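Side-chain contacts in UTP--glucose-1-phosphate uridylyltransferase YngB (Bacillus subtilis, PDB 7O2N), which catalyses the formation of UDP-glucose and diphosphate from UTP and glucose 1-phosphate, a step towards diglucosyl-diacylglycerol, a glycolipid that also serves as a membrane anchor for lipoteichoic acid: residues 30-33 / 39-42; 127-132 / 140-145; 98-103 / 118-123. All coordinates share one frame; numbering follows the deposited sequence.

Contact 1 (30-33 / 39-42); sequences LPIV and QYIV
I32 and Y40 bring the two backbones nearest, with CA atoms 8.7 Å apart, so side chains must bridge most of the gap between the irregular segment 30-33 and the helical turn 39-42. Y40 does this with its whole length: CG stands anti to the carbonyl carbon (chi1 -71°), sending the phenol across to the loop. There its hydroxyl accepts a hydrogen bond from the backbone N of V33, at 3.2 Å from N to OH. The N-H reaches OH at 138°, well off a straight line, and V33 N lies at the ring edge, near the ring plane. The other part of the contact is apolar. I32 offers CB and its CG2 branch to the ring's outer end, with CB coming in obliquely, 3.4 Å from CE2 of Y40, and CG2 3.7 Å from the same CE2. V33 adds CB, 3.7 Å from the Y40 hydroxyl oxygen. In the nucleotidyltransferase fold this is the link between strand 6-11 and helix 37-47, and the phenol ties down a backbone amide where the loop folds back on the first turns of the helix it precedes. K35, within this connection, makes a cation-pi contact with Y40. Helix 258-269 packs on the same site, I268 touching both V33 and Y40 and C261 touching I32, while I134 of strand 133-136 meets I32 and Y40.

Contact 2 (127-132 / 140-145); sequences AVLLGD and PALRQL
The methyl of A127 points at the helix and meets L142, with CB 3.6 Å from CD1 of L142 and 4.0 Å from CD2; the CA atoms of this pair, 7.9 Å apart, are the nearest between the segments. V128, next along the strand, directs its side chain away from the helix, as the alternation of a beta strand requires. L129 sets off across the line to the helix, and its CD2 branch makes the approach: CG stands beside the backbone N (chi1 -45°), and CD2 lies 3.7 Å from CD1 of L142. Beyond L129 the segment makes no further touch with 140-145.

On the helix side a single residue answers both. L142 lies near the start of helix 141-152, with CG anti to its backbone N (chi1 173°), which carries both terminal methyls to the strand; CD1 and CD2 each touch A127 CB and L129 CD2. The L129 and L142 side chains cross at about a right angle, which confines the touch of L129 to its CD2 end. No hydrogen bond joins the segments, and all three touching residues are buried. With an alanine at L142 both methyls are gone, which would probably leave A127 CB without its partner, keep only the CB touch on L129, and open a gap between strand and helix.

Strands 125-129 and 156-161 both pair antiparallel with 206-210, so helix 141-152 belongs to a beta-alpha-beta crossover of the alpha/beta nucleotidyltransferase fold. V208 of strand 206-210 also touches L142, and L129 leans on I41 and A45 of helix 37-47.

Contact 3 (98-103 / 118-123); sequences NIHYIR and EHFIGD
An edge-to-face aromatic pair, H100 with F120, makes this a surface contact between a strand at the margin of the main sheet and the short helix 118-121. F120 presents one ring carbon, CE1, over a face of the imidazole, offset toward the rim, where it lies 3.7 Å from CD2 and 3.8 Å from CG of H100. The ring centroids are 5.0 Å apart and the planes incline at 50°, so the pair is tilted well away from a perpendicular T. F120 reaches over because CG is anti to its backbone N (chi1 160°). In the imidazole plane, ND1 gives a weak hydrogen bond to N98 O, 3.0 Å long, which may bias the ring's orientation; I53 O is a second, weak partner of ND1.

Strands 98-103 and 125-129 are parallel members of one sheet, joined through helices 109-116 and 118-121, a beta-alpha-beta crossover of the Rossmann-like kind found in GT-A nucleotidyltransferases. Helix 118-121 ends at I121; G122, with positive phi, is the first residue to leave helical geometry, and its N bonds to E118 O at 2.7 Å. Strand 52-57, the neighbour of 98-103 in the sheet, adds L54, which touches F120, and K6 makes a cation-pi contact with the phenyl ring.

In the fold
Contact 2 is the buried one, about 6 Å from the centre of the chain to its own centre; contact 1 is partly buried at about 10 Å, and contact 3 lies at the surface, about 17 Å out. The chemistry differs as well: aliphatic side chains alone in 127-132 / 140-145, a phenol that combines apolar touch with an amide hydrogen bond in 30-33 / 39-42, and a tilted aromatic pair in 98-103 / 118-123. Contacts 2 and 3 serve strands of the same sheet. Helix 37-47 ties contact 1 to both: I41 CG2 is 3.8 Å from L129 CB, and V42 CG1 is 4.2 Å from I99 CD1.

Contact 1 (30-33 / 39-42)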
ATOM      1  N   LEU A  30       5.213  -0.293  -1.148  1.00 43.00           N
ATOM      2  CA  LEU A  30       3.870   0.247  -1.307  1.00 40.56           C
ATOM      3  C   LEU A  30       3.257  -0.305  -2.587  1.00 41.11           C
ATOM      4  O   LEU A  30       3.888  -0.420  -3.647  1.00 34.32           O
ATOM      5  CB  LEU A  30       3.887   1.777  -1.308  1.00 37.61           C
ATOM      6  CG  LEU A  30       4.253   2.419   0.031  1.00 38.73           C
ATOM      7  CD1 LEU A  30       4.523   3.902  -0.153  1.00 39.50           C
ATOM      8  CD2 LEU A  30       3.124   2.228   1.030  1.00 39.85           C
ATOM      9  N   PRO A  31       1.989  -0.728  -2.490  1.00 43.27           N
ATOM     10  CA  PRO A  31       1.344  -1.403  -3.607  1.00 45.66           C
ATOM     11  C   PRO A  31       1.066  -0.343  -4.669  1.00 46.00           C
ATOM     12  O   PRO A  31       0.702   0.776  -4.332  1.00 41.23           O
ATOM     13  CB  PRO A  31       0.079  -1.984  -2.954  1.00 42.22           C
ATOM     14  CG  PRO A  31      -0.227  -1.037  -1.806  1.00 43.96           C
ATOM     15  CD  PRO A  31       1.132  -0.595  -1.305  1.00 46.07           C
ATOM     16  N   ILE A  32       1.271  -0.701  -5.943  1.00 51.72           N
ATOM     17  CA  ILE A  32       0.851   0.196  -6.993  1.00 46.22           C
ATOM     18  C   ILE A  32      -0.480  -0.247  -7.567  1.00 56.50           C
ATOM     19  O   ILE A  32      -1.451   0.500  -7.446  1.00 85.11           O
ATOM     20  CB  ILE A  32       1.934   0.499  -8.028  1.00 47.56           C
ATOM     21  CG1 ILE A  32       2.854   1.594  -7.480  1.00 48.32           C
ATOM     22  CG2 ILE A  32       1.298   0.916  -9.348  1.00 49.23           C
ATOM     23  CD1 ILE A  32       2.134   2.696  -6.726  1.00 44.78           C
ATOM     24  N   VAL A  33      -0.583  -1.432  -8.172  1.00 46.96           N
ATOM     25  CA  VAL A  33      -1.988  -1.805  -8.251  1.00 50.04           C
ATOM     26  C   VAL A  33      -2.294  -2.760  -7.096  1.00 55.79           C
ATOM     27  O   VAL A  33      -3.119  -2.494  -6.224  1.00 55.96           O
ATOM     28  CB  VAL A  33      -2.420  -2.296  -9.640  1.00 45.57           C
ATOM     29  CG1 VAL A  33      -3.760  -3.030  -9.619  1.00 41.66           C
ATOM     30  CG2 VAL A  33      -2.455  -1.135 -10.605  1.00 36.13           C
ATOM     31  N   GLN A  39       8.496  -4.386  -7.335  1.00 40.43           N
ATOM     32  CA  GLN A  39       8.347  -5.512  -8.239  1.00 43.82           C
ATOM     33  C   GLN A  39       8.279  -5.023  -9.677  1.00 48.24           C
ATOM     34  O   GLN A  39       8.739  -5.718 -10.583  1.00 53.68           O
ATOM     35  CB  GLN A  39       7.098  -6.342  -7.966  1.00 43.94           C
ATOM     36  CG  GLN A  39       7.002  -7.592  -8.836  1.00 40.27           C
ATOM     37  CD  GLN A  39       5.764  -8.377  -8.470  1.00 45.99           C
ATOM     38  OE1 GLN A  39       5.359  -8.460  -7.311  1.00 49.12           O
ATOM     39  NE2 GLN A  39       5.092  -8.903  -9.471  1.00 44.88           N
ATOM     40  N   TYR A  40       7.685  -3.840  -9.879  1.00 45.80           N
ATOM     41  CA  TYR A  40       7.622  -3.278 -11.221  1.00 43.00           C
ATOM     42  C   TYR A  40       9.045  -3.107 -11.750  1.00 40.10           C
ATOM     43  O   TYR A  40       9.298  -3.394 -12.908  1.00 39.22           O
ATOM     44  CB  TYR A  40       6.773  -2.000 -11.280  1.00 43.32           C
ATOM     45  CG  TYR A  40       5.275  -2.158 -11.118  1.00 44.70           C
ATOM     46  CD1 TYR A  40       4.443  -2.364 -12.208  1.00 44.38           C
ATOM     47  CD2 TYR A  40       4.681  -2.045  -9.875  1.00 44.66           C
ATOM     48  CE1 TYR A  40       3.073  -2.506 -12.064  1.00 45.68           C
ATOM     49  CE2 TYR A  40       3.313  -2.154  -9.710  1.00 47.69           C
ATOM     50  CZ  TYR A  40       2.507  -2.392 -10.806  1.00 50.77           C
ATOM     51  OH  TYR A  40       1.157  -2.510 -10.621  1.00 57.33           O
ATOM     52  N   ILE A  41       9.971  -2.673 -10.883  1.00 45.24           N
ATOM     53  CA  ILE A  41      11.325  -2.355 -11.302  1.00 49.44           C
ATOM     54  C   ILE A  41      12.061  -3.631 -11.686  1.00 53.57           C
ATOM     55  O   ILE A  41      12.691  -3.680 -12.743  1.00 56.00           O
ATOM     56  CB  ILE A  41      12.106  -1.600 -10.222  1.00 49.36           C
ATOM     57  CG1 ILE A  41      11.305  -0.431  -9.645  1.00 62.96           C
ATOM     58  CG2 ILE A  41      13.427  -1.155 -10.813  1.00 48.08           C
ATOM     59  CD1 ILE A  41      11.960   0.255  -8.468  1.00 66.40           C
ATOM     60  N   VAL A  42      11.967  -4.656 -10.830  1.00 49.75           N
ATOM     61  CA  VAL A  42      12.550  -5.951 -11.142  1.00 51.66           C
ATOM     62  C   VAL A  42      11.948  -6.531 -12.428  1.00 53.47           C
ATOM     63  O   VAL A  42      12.646  -7.193 -13.187  1.00 53.15           O
ATOM     64  CB  VAL A  42      12.429  -6.938  -9.965  1.00 53.00           C
ATOM     65  CG1 VAL A  42      12.862  -8.348 -10.360  1.00 52.28           C
ATOM     66  CG2 VAL A  42      13.242  -6.444  -8.782  1.00 50.26           C
TER

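Contact 2 (127-132 / 140-145)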
ATOM      1  N   ALA A 127      23.339  -1.687 -15.514  1.00 58.51           N
ATOM      2  CA  ALA A 127      22.201  -0.783 -15.446  1.00 57.43           C
ATOM      3  C   ALA A 127      22.002  -0.296 -14.014  1.00 55.67           C
ATOM      4  O   ALA A 127      22.147  -1.074 -13.070  1.00 59.74           O
ATOM      5  CB  ALA A 127      20.965  -1.501 -15.927  1.00 56.94           C
ATOM      6  N   VAL A 128      21.654   0.991 -13.869  1.00 49.66           N
ATOM      7  CA  VAL A 128      21.042   1.488 -12.641  1.00 50.93           C
ATOM      8  C   VAL A 128      19.585   1.861 -12.925  1.00 49.82           C
ATOM      9  O   VAL A 128      19.292   2.473 -13.954  1.00 48.30           O
ATOM     10  CB  VAL A 128      21.812   2.698 -12.093  1.00 49.19           C
ATOM     11  CG1 VAL A 128      21.071   3.336 -10.931  1.00 45.06           C
ATOM     12  CG2 VAL A 128      23.240   2.319 -11.719  1.00 48.91           C
ATOM     13  N   LEU A 129      18.681   1.476 -12.017  1.00 47.72           N
ATOM     14  CA  LEU A 129      17.276   1.859 -12.095  1.00 47.84           C
ATOM     15  C   LEU A 129      16.841   2.406 -10.740  1.00 49.37           C
ATOM     16  O   LEU A 129      16.576   1.614  -9.835  1.00 52.62           O
ATOM     17  CB  LEU A 129      16.399   0.645 -12.422  1.00 39.48           C
ATOM     18  CG  LEU A 129      16.888  -0.285 -13.522  1.00 41.61           C
ATOM     19  CD1 LEU A 129      16.231  -1.651 -13.381  1.00 43.71           C
ATOM     20  CD2 LEU A 129      16.587   0.296 -14.891  1.00 42.20           C
ATOM     21  N   LEU A 130      16.824   3.741 -10.600  1.00 50.49           N
ATOM     22  CA  LEU A 130      16.110   4.413  -9.517  1.00 49.32           C
ATOM     23  C   LEU A 130      14.653   4.039  -9.703  1.00 50.15           C
ATOM     24  O   LEU A 130      14.243   3.673 -10.808  1.00 65.42           O
ATOM     25  CB  LEU A 130      16.262   5.939  -9.635  1.00 47.85           C
ATOM     26  CG  LEU A 130      17.648   6.476 -10.014  1.00 48.85           C
ATOM     27  CD1 LEU A 130      17.687   7.990  -9.902  1.00 46.87           C
ATOM     28  CD2 LEU A 130      18.732   5.847  -9.139  1.00 46.66           C
ATOM     29  N   GLY A 131      13.854   4.120  -8.653  1.00 49.35           N
ATOM     30  CA  GLY A 131      12.521   3.598  -8.890  1.00 58.86           C
ATOM     31  C   GLY A 131      11.453   4.676  -8.859  1.00 54.36           C
ATOM     32  O   GLY A 131      10.565   4.599  -8.019  1.00 73.33           O
ATOM     33  N   ASP A 132      11.524   5.650  -9.769  1.00 51.73           N
ATOM     34  CA  ASP A 132      10.731   6.840  -9.508  1.00 65.83           C
ATOM     35  C   ASP A 132       9.564   6.972 -10.479  1.00 68.69           C
ATOM     36  O   ASP A 132       8.770   7.903 -10.368  1.00 81.59           O
ATOM     37  CB  ASP A 132      11.541   8.102  -9.177  1.00 68.82           C
ATOM     38  CG  ASP A 132      12.615   8.463 -10.177  1.00 77.83           C
ATOM     39  OD1 ASP A 132      12.507   8.012 -11.345  1.00 85.39           O
ATOM     40  OD2 ASP A 132      13.546   9.207  -9.778  1.00 83.54           O
ATOM     41  N   PRO A 140      10.426  -2.804 -23.164  1.00 62.94           N
ATOM     42  CA  PRO A 140      10.712  -2.357 -21.800  1.00 63.25           C
ATOM     43  C   PRO A 140      11.767  -1.258 -21.802  1.00 57.65           C
ATOM     44  O   PRO A 140      12.766  -1.336 -22.523  1.00 51.09           O
ATOM     45  CB  PRO A 140      11.257  -3.620 -21.120  1.00 72.68           C
ATOM     46  CG  PRO A 140      10.650  -4.760 -21.898  1.00 64.67           C
ATOM     47  CD  PRO A 140      10.584  -4.257 -23.324  1.00 66.31           C
ATOM     48  N   ALA A 141      11.512  -0.236 -20.975  1.00 59.12           N
ATOM     49  CA  ALA A 141      12.267   1.008 -21.024  1.00 59.56           C
ATOM     50  C   ALA A 141      13.772   0.751 -21.055  1.00 60.85           C
ATOM     51  O   ALA A 141      14.454   1.270 -21.933  1.00 55.86           O
ATOM     52  CB  ALA A 141      11.875   1.894 -19.868  1.00 65.49           C
ATOM     53  N   LEU A 142      14.280  -0.043 -20.094  1.00 58.19           N
ATOM     54  CA  LEU A 142      15.717  -0.269 -19.960  1.00 56.26           C
ATOM     55  C   LEU A 142      16.299  -0.936 -21.206  1.00 57.45           C
ATOM     56  O   LEU A 142      17.376  -0.535 -21.649  1.00 48.60           O
ATOM     57  CB  LEU A 142      16.002  -1.096 -18.704  1.00 56.37           C
ATOM     58  CG  LEU A 142      17.444  -1.557 -18.515  1.00 54.29           C
ATOM     59  CD1 LEU A 142      18.320  -0.382 -18.105  1.00 52.94           C
ATOM     60  CD2 LEU A 142      17.489  -2.654 -17.456  1.00 53.80           C
ATOM     61  N   ARG A 143      15.583  -1.937 -21.754  1.00 57.76           N
ATOM     62  CA  ARG A 143      15.988  -2.622 -22.974  1.00 59.23           C
ATOM     63  C   ARG A 143      16.389  -1.609 -24.040  1.00 60.49           C
ATOM     64  O   ARG A 143      17.327  -1.842 -24.784  1.00 61.94           O
ATOM     65  CB  ARG A 143      14.813  -3.387 -23.584  1.00 60.86           C
ATOM     66  CG  ARG A 143      15.192  -4.202 -24.807  1.00 57.53           C
ATOM     67  CD  ARG A 143      15.317  -5.624 -24.325  1.00 76.67           C
ATOM     68  NE  ARG A 143      15.965  -6.505 -25.279  1.00 91.23           N
ATOM     69  CZ  ARG A 143      17.193  -6.331 -25.756  1.00 96.25           C
ATOM     70  NH1 ARG A 143      17.919  -5.298 -25.377  1.00 88.60           N
ATOM     71  NH2 ARG A 143      17.699  -7.213 -26.595  1.00113.00           N
ATOM     72  N   GLN A 144      15.638  -0.500 -24.110  1.00 61.66           N
ATOM     73  CA  GLN A 144      15.827   0.543 -25.101  1.00 56.04           C
ATOM     74  C   GLN A 144      17.155   1.261 -24.884  1.00 57.62           C
ATOM     75  O   GLN A 144      17.810   1.601 -25.866  1.00 76.54           O
ATOM     76  CB  GLN A 144      14.664   1.534 -25.071  1.00 55.93           C
ATOM     77  CG  GLN A 144      13.282   0.927 -25.321  1.00 52.70           C
ATOM     78  CD  GLN A 144      12.182   1.957 -25.179  1.00 57.31           C
ATOM     79  OE1 GLN A 144      12.423   3.174 -25.227  1.00 52.00           O
ATOM     80  NE2 GLN A 144      10.955   1.484 -24.980  1.00 55.93           N
ATOM     81  N   LEU A 145      17.537   1.498 -23.616  1.00 57.77           N
ATOM     82  CA  LEU A 145      18.831   2.083 -23.274  1.00 58.72           C
ATOM     83  C   LEU A 145      19.956   1.137 -23.673  1.00 63.98           C
ATOM     84  O   LEU A 145      21.030   1.593 -24.085  1.00 64.28           O
ATOM     85  CB  LEU A 145      18.920   2.299 -21.762  1.00 58.19           C
ATOM     86  CG  LEU A 145      18.439   3.642 -21.242  1.00 63.25           C
ATOM     87  CD1 LEU A 145      16.990   3.513 -20.826  1.00 77.57           C
ATOM     88  CD2 LEU A 145      19.280   4.075 -20.054  1.00 60.69           C
TER

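Contact 3 (98-103 / 118-123)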
ATOM      1  N   ASN A  98      18.054 -13.019 -10.236  1.00 48.34           N
ATOM      2  CA  ASN A  98      18.793 -13.415  -9.052  1.00 50.34           C
ATOM      3  C   ASN A  98      19.031 -12.155  -8.241  1.00 49.14           C
ATOM      4  O   ASN A  98      19.786 -11.286  -8.685  1.00 46.79           O
ATOM      5  CB  ASN A  98      20.138 -14.063  -9.390  1.00 59.94           C
ATOM      6  CG  ASN A  98      20.030 -15.307 -10.243  1.00 62.90           C
ATOM      7  OD1 ASN A  98      19.140 -16.141 -10.041  1.00 62.91           O
ATOM      8  ND2 ASN A  98      20.949 -15.435 -11.185  1.00 64.64           N
ATOM      9  N   ILE A  99      18.381 -12.079  -7.072  1.00 45.45           N
ATOM     10  CA  ILE A  99      18.347 -10.839  -6.324  1.00 47.89           C
ATOM     11  C   ILE A  99      19.387 -10.889  -5.211  1.00 47.40           C
ATOM     12  O   ILE A  99      19.245 -11.684  -4.284  1.00 49.18           O
ATOM     13  CB  ILE A  99      16.940 -10.595  -5.759  1.00 45.96           C
ATOM     14  CG1 ILE A  99      15.838 -10.806  -6.794  1.00 46.02           C
ATOM     15  CG2 ILE A  99      16.853  -9.208  -5.159  1.00 49.95           C
ATOM     16  CD1 ILE A  99      15.942  -9.907  -7.995  1.00 46.21           C
ATOM     17  N   HIS A 100      20.394 -10.015  -5.302  1.00 49.24           N
ATOM     18  CA  HIS A 100      21.420  -9.874  -4.275  1.00 56.64           C
ATOM     19  C   HIS A 100      21.147  -8.615  -3.446  1.00 53.28           C
ATOM     20  O   HIS A 100      20.538  -7.687  -3.958  1.00 51.72           O
ATOM     21  CB  HIS A 100      22.801  -9.798  -4.949  1.00 64.27           C
ATOM     22  CG  HIS A 100      23.086 -10.938  -5.871  1.00 66.68           C
ATOM     23  ND1 HIS A 100      22.239 -11.298  -6.895  1.00 68.94           N
ATOM     24  CD2 HIS A 100      24.116 -11.802  -5.931  1.00 69.56           C
ATOM     25  CE1 HIS A 100      22.725 -12.340  -7.532  1.00 60.61           C
ATOM     26  NE2 HIS A 100      23.881 -12.661  -6.967  1.00 66.30           N
ATOM     27  N   TYR A 101      21.608  -8.585  -2.185  1.00 50.43           N
ATOM     28  CA  TYR A 101      21.464  -7.428  -1.304  1.00 49.75           C
ATOM     29  C   TYR A 101      22.786  -7.010  -0.671  1.00 47.26           C
ATOM     30  O   TYR A 101      23.641  -7.827  -0.348  1.00 58.19           O
ATOM     31  CB  TYR A 101      20.510  -7.717  -0.149  1.00 52.13           C
ATOM     32  CG  TYR A 101      19.182  -8.183  -0.655  1.00 65.21           C
ATOM     33  CD1 TYR A 101      18.252  -7.283  -1.153  1.00 73.80           C
ATOM     34  CD2 TYR A 101      18.893  -9.532  -0.715  1.00 72.22           C
ATOM     35  CE1 TYR A 101      17.043  -7.721  -1.677  1.00 85.35           C
ATOM     36  CE2 TYR A 101      17.691  -9.985  -1.236  1.00 88.96           C
ATOM     37  CZ  TYR A 101      16.764  -9.077  -1.730  1.00 88.63           C
ATOM     38  OH  TYR A 101      15.567  -9.513  -2.230  1.00 82.10           O
ATOM     39  N   ILE A 102      22.932  -5.711  -0.464  1.00 43.03           N
ATOM     40  CA  ILE A 102      24.020  -5.190   0.337  1.00 42.64           C
ATOM     41  C   ILE A 102      23.428  -4.088   1.190  1.00 40.83           C
ATOM     42  O   ILE A 102      22.503  -3.408   0.760  1.00 39.12           O
ATOM     43  CB  ILE A 102      25.164  -4.650  -0.544  1.00 46.39           C
ATOM     44  CG1 ILE A 102      26.345  -4.172   0.297  1.00 44.66           C
ATOM     45  CG2 ILE A 102      24.696  -3.559  -1.492  1.00 41.73           C
ATOM     46  CD1 ILE A 102      27.446  -5.175   0.422  1.00 43.65           C
ATOM     47  N   ARG A 103      23.960  -3.927   2.395  1.00 43.58           N
ATOM     48  CA  ARG A 103      23.482  -2.813   3.191  1.00 46.40           C
ATOM     49  C   ARG A 103      24.326  -1.577   2.921  1.00 45.54           C
ATOM     50  O   ARG A 103      25.547  -1.646   2.994  1.00 51.39           O
ATOM     51  CB  ARG A 103      23.484  -3.187   4.664  1.00 40.83           C
ATOM     52  CG  ARG A 103      22.073  -3.233   5.203  1.00 48.29           C
ATOM     53  CD  ARG A 103      21.581  -4.612   5.552  1.00 49.50           C
ATOM     54  NE  ARG A 103      21.040  -4.349   6.875  1.00 56.31           N
ATOM     55  CZ  ARG A 103      20.122  -5.073   7.487  1.00 60.74           C
ATOM     56  NH1 ARG A 103      19.598  -6.138   6.894  1.00 61.42           N
ATOM     57  NH2 ARG A 103      19.741  -4.716   8.701  1.00 59.73           N
ATOM     58  N   GLU A 118      30.281  -1.853  -6.775  1.00 67.41           N
ATOM     59  CA  GLU A 118      31.496  -1.907  -7.573  1.00 61.49           C
ATOM     60  C   GLU A 118      31.923  -3.349  -7.821  1.00 73.60           C
ATOM     61  O   GLU A 118      31.994  -3.780  -8.969  1.00 73.07           O
ATOM     62  CB  GLU A 118      32.615  -1.108  -6.913  1.00 61.39           C
ATOM     63  CG  GLU A 118      33.921  -1.167  -7.688  1.00 68.44           C
ATOM     64  CD  GLU A 118      35.039  -0.311  -7.118  1.00 79.49           C
ATOM     65  OE1 GLU A 118      34.742   0.599  -6.309  1.00 85.05           O
ATOM     66  OE2 GLU A 118      36.205  -0.546  -7.488  1.00 84.10           O
ATOM     67  N   HIS A 119      32.185  -4.079  -6.726  1.00 76.09           N
ATOM     68  CA  HIS A 119      32.839  -5.377  -6.763  1.00 69.74           C
ATOM     69  C   HIS A 119      31.887  -6.419  -7.333  1.00 65.79           C
ATOM     70  O   HIS A 119      32.318  -7.436  -7.875  1.00 65.29           O
ATOM     71  CB  HIS A 119      33.374  -5.741  -5.370  1.00 77.64           C
ATOM     72  CG  HIS A 119      34.478  -4.845  -4.902  1.00 91.87           C
ATOM     73  ND1 HIS A 119      35.816  -5.159  -5.086  1.00 91.47           N
ATOM     74  CD2 HIS A 119      34.460  -3.637  -4.291  1.00 87.62           C
ATOM     75  CE1 HIS A 119      36.569  -4.191  -4.601  1.00 89.54           C
ATOM     76  NE2 HIS A 119      35.761  -3.247  -4.113  1.00 93.86           N
ATOM     77  N   PHE A 120      30.588  -6.137  -7.203  1.00 71.84           N
ATOM     78  CA  PHE A 120      29.557  -7.077  -7.608  1.00 67.35           C
ATOM     79  C   PHE A 120      29.476  -7.139  -9.128  1.00 64.98           C
ATOM     80  O   PHE A 120      29.385  -8.229  -9.686  1.00 70.89           O
ATOM     81  CB  PHE A 120      28.218  -6.751  -6.943  1.00 67.36           C
ATOM     82  CG  PHE A 120      27.029  -7.341  -7.657  1.00 67.02           C
ATOM     83  CD1 PHE A 120      26.728  -8.688  -7.534  1.00 65.90           C
ATOM     84  CD2 PHE A 120      26.222  -6.556  -8.464  1.00 60.20           C
ATOM     85  CE1 PHE A 120      25.626  -9.236  -8.173  1.00 61.75           C
ATOM     86  CE2 PHE A 120      25.138  -7.115  -9.124  1.00 61.71           C
ATOM     87  CZ  PHE A 120      24.834  -8.450  -8.973  1.00 60.83           C
ATOM     88  N   ILE A 121      29.497  -5.975  -9.787  1.00 66.07           N
ATOM     89  CA  ILE A 121      29.451  -5.981 -11.246  1.00 77.09           C
ATOM     90  C   ILE A 121      30.872  -6.149 -11.771  1.00 71.86           C
ATOM     91  O   ILE A 121      31.115  -6.806 -12.776  1.00 63.53           O
ATOM     92  CB  ILE A 121      28.699  -4.769 -11.863  1.00 81.03           C
ATOM     93  CG1 ILE A 121      29.268  -3.418 -11.438  1.00 71.46           C
ATOM     94  CG2 ILE A 121      27.190  -4.840 -11.611  1.00 67.11           C
ATOM     95  CD1 ILE A 121      28.195  -2.513 -10.909  1.00 70.89           C
ATOM     96  N   GLY A 122      31.810  -5.559 -11.036  1.00 75.90           N
ATOM     97  CA  GLY A 122      33.217  -5.703 -11.337  1.00 79.28           C
ATOM     98  C   GLY A 122      33.542  -5.062 -12.673  1.00 77.84           C
ATOM     99  O   GLY A 122      33.694  -3.846 -12.731  1.00 78.89           O
ATOM    100  N   ASP A 123      33.622  -5.894 -13.721  1.00 72.35           N
ATOM    101  CA  ASP A 123      34.107  -5.392 -14.990  1.00 82.96           C
ATOM    102  C   ASP A 123      33.146  -5.722 -16.123  1.00 88.38           C
ATOM    103  O   ASP A 123      33.469  -6.469 -17.050  1.00 85.20           O
ATOM    104  CB  ASP A 123      35.561  -5.757 -15.266  1.00 87.70           C
ATOM    105  CG  ASP A 123      36.225  -4.610 -15.999  1.00103.41           C
ATOM    106  OD1 ASP A 123      36.538  -3.597 -15.324  1.00103.86           O
ATOM    107  OD2 ASP A 123      36.332  -4.690 -17.246  1.00108.22           O
TER